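Local coordinates for chicken beta-microseminoprotein-like 3 (Gallus gallus, PDB 6RWC) that is of unknown function but belongs to the beta-microseminoprotein (PSP-94) family and is an egg-specific paralog in the chicken, at residues K50-V55 against I68-K73. Sequence-based numbering, arbitrary orientation.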
# COMPACT_ATOMS: atom_id res chain seq x y z
N LYS A 50 -3.19 14.54 -0.31
CA LYS A 50 -4.46 15.19 -0.60
C LYS A 50 -4.31 16.66 -0.99
O LYS A 50 -4.78 17.07 -2.06
CB LYS A 50 -5.40 15.06 0.60
N ASN A 51 -3.68 17.46 -0.13
CA ASN A 51 -3.64 18.91 -0.31
C ASN A 51 -2.20 19.40 -0.28
O ASN A 51 -1.55 19.35 0.77
CB ASN A 51 -4.47 19.60 0.78
CG ASN A 51 -5.96 19.38 0.62
OD1 ASN A 51 -6.53 19.65 -0.44
ND2 ASN A 51 -6.59 18.86 1.66
N TYR A 52 -1.72 19.87 -1.42
CA TYR A 52 -0.38 20.44 -1.52
C TYR A 52 -0.30 21.28 -2.79
O TYR A 52 -1.19 21.24 -3.64
CB TYR A 52 0.70 19.36 -1.50
CG TYR A 52 0.63 18.37 -2.64
CD1 TYR A 52 -0.17 17.24 -2.55
CD2 TYR A 52 1.39 18.55 -3.79
CE1 TYR A 52 -0.22 16.32 -3.59
CE2 TYR A 52 1.34 17.64 -4.83
CZ TYR A 52 0.53 16.53 -4.73
OH TYR A 52 0.48 15.62 -5.76
N ASP A 53 0.80 22.02 -2.90
CA ASP A 53 1.04 22.92 -4.03
C ASP A 53 1.53 22.10 -5.21
O ASP A 53 2.73 21.93 -5.44
CB ASP A 53 2.05 24.00 -3.63
CG ASP A 53 2.36 24.96 -4.76
OD1 ASP A 53 1.64 24.95 -5.78
OD2 ASP A 53 3.33 25.73 -4.63
N ARG A 54 0.58 21.59 -6.00
CA ARG A 54 0.93 20.78 -7.16
C ARG A 54 1.55 21.59 -8.29
O ARG A 54 1.95 21.00 -9.30
CB ARG A 54 -0.30 20.03 -7.67
CG ARG A 54 -1.38 20.92 -8.26
CD ARG A 54 -2.50 20.09 -8.85
NE ARG A 54 -3.41 20.90 -9.66
CZ ARG A 54 -3.19 21.21 -10.94
NH1 ARG A 54 -2.10 20.77 -11.55
NH2 ARG A 54 -4.06 21.95 -11.60
N VAL A 55 1.64 22.91 -8.16
CA VAL A 55 2.29 23.73 -9.18
C VAL A 55 3.80 23.71 -9.00
O VAL A 55 4.55 23.61 -9.98
CB VAL A 55 1.73 25.16 -9.15
CG1 VAL A 55 2.35 26.00 -10.25
CG2 VAL A 55 0.21 25.15 -9.26
N ILE A 68 4.31 7.94 -1.34
CA ILE A 68 4.44 9.08 -2.24
C ILE A 68 4.92 10.25 -1.40
O ILE A 68 4.18 10.74 -0.54
CB ILE A 68 3.13 9.41 -2.96
CG1 ILE A 68 2.74 8.27 -3.91
CG2 ILE A 68 3.26 10.71 -3.73
CD1 ILE A 68 1.39 8.46 -4.56
N ARG A 69 6.14 10.70 -1.65
CA ARG A 69 6.72 11.83 -0.93
C ARG A 69 6.66 13.06 -1.82
O ARG A 69 7.19 13.05 -2.94
CB ARG A 69 8.16 11.52 -0.51
CG ARG A 69 8.86 12.67 0.20
CD ARG A 69 10.11 12.19 0.92
NE ARG A 69 11.14 13.22 1.00
CZ ARG A 69 12.16 13.31 0.15
NH1 ARG A 69 12.28 12.44 -0.84
NH2 ARG A 69 13.06 14.28 0.29
N VAL A 70 6.03 14.12 -1.32
CA VAL A 70 5.84 15.35 -2.08
C VAL A 70 7.06 16.25 -1.87
O VAL A 70 7.37 16.64 -0.74
CB VAL A 70 4.55 16.06 -1.65
CG1 VAL A 70 4.41 17.39 -2.37
CG2 VAL A 70 3.34 15.17 -1.93
N VAL A 71 7.74 16.59 -2.96
CA VAL A 71 8.99 17.34 -2.92
C VAL A 71 8.89 18.50 -3.89
O VAL A 71 8.01 18.56 -4.75
CB VAL A 71 10.21 16.46 -3.25
CG1 VAL A 71 10.31 15.30 -2.26
CG2 VAL A 71 10.12 15.96 -4.68
N LYS A 72 9.83 19.44 -3.75
CA LYS A 72 9.89 20.59 -4.64
C LYS A 72 10.38 20.18 -6.03
O LYS A 72 11.29 19.36 -6.17
CB LYS A 72 10.83 21.66 -4.07
CG LYS A 72 10.35 22.27 -2.76
CD LYS A 72 9.36 23.40 -3.00
CE LYS A 72 8.93 24.05 -1.69
NZ LYS A 72 7.98 25.17 -1.90
N LYS A 73 9.76 20.76 -7.06
CA LYS A 73 10.18 20.46 -8.43
C LYS A 73 11.60 20.96 -8.70
O LYS A 73 12.36 20.32 -9.43
CB LYS A 73 9.20 21.07 -9.43
CG LYS A 73 7.80 20.47 -9.41
CD LYS A 73 6.92 21.12 -10.47
CE LYS A 73 5.57 20.42 -10.58
NZ LYS A 73 4.70 21.05 -11.61
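One face of the Tyr52 ring is laid against the side chain of Val70. CG2 of Val70 sits over the ring centre, 4.0 Å from the centroid and 5° off the ring normal, a CH-pi contact. The other methyl, CG1, stands above the same face toward its CD2 side, 3.5 Å from Tyr52 CD2. Both branches of the valine therefore meet the one face. In Tyr52, CG lies between the backbone N and the carbonyl carbon (chi1 61°), which turns the ring toward Val70. Val70 is buried; Pro49, Cys57, Cys80 and Val82 also pack on it.

A second, polar contact closes the other end. The extended chain of Lys73 brings NZ 3.0 Å from Val55 O, forming a hydrogen bond. The donor approaches from above the carbonyl plane, 52° out of it. Arg54 O is farther, 3.6 Å from Lys73 NZ. Between the two contacts, the loop is folded by Asp53. Its OD1 accepts from Val55 N at 3.1 Å, an Asx turn, while OD2 takes a hydrogen bond from Asn56. Asp53 is also the centre of an inverse gamma turn.

This is surface packing of the loop between strands 39-44 and 57-62 on strand 67-72 of the two-stranded antiparallel sheet 57-62/67-72, within the disulfide-rich beta-microseminoprotein fold.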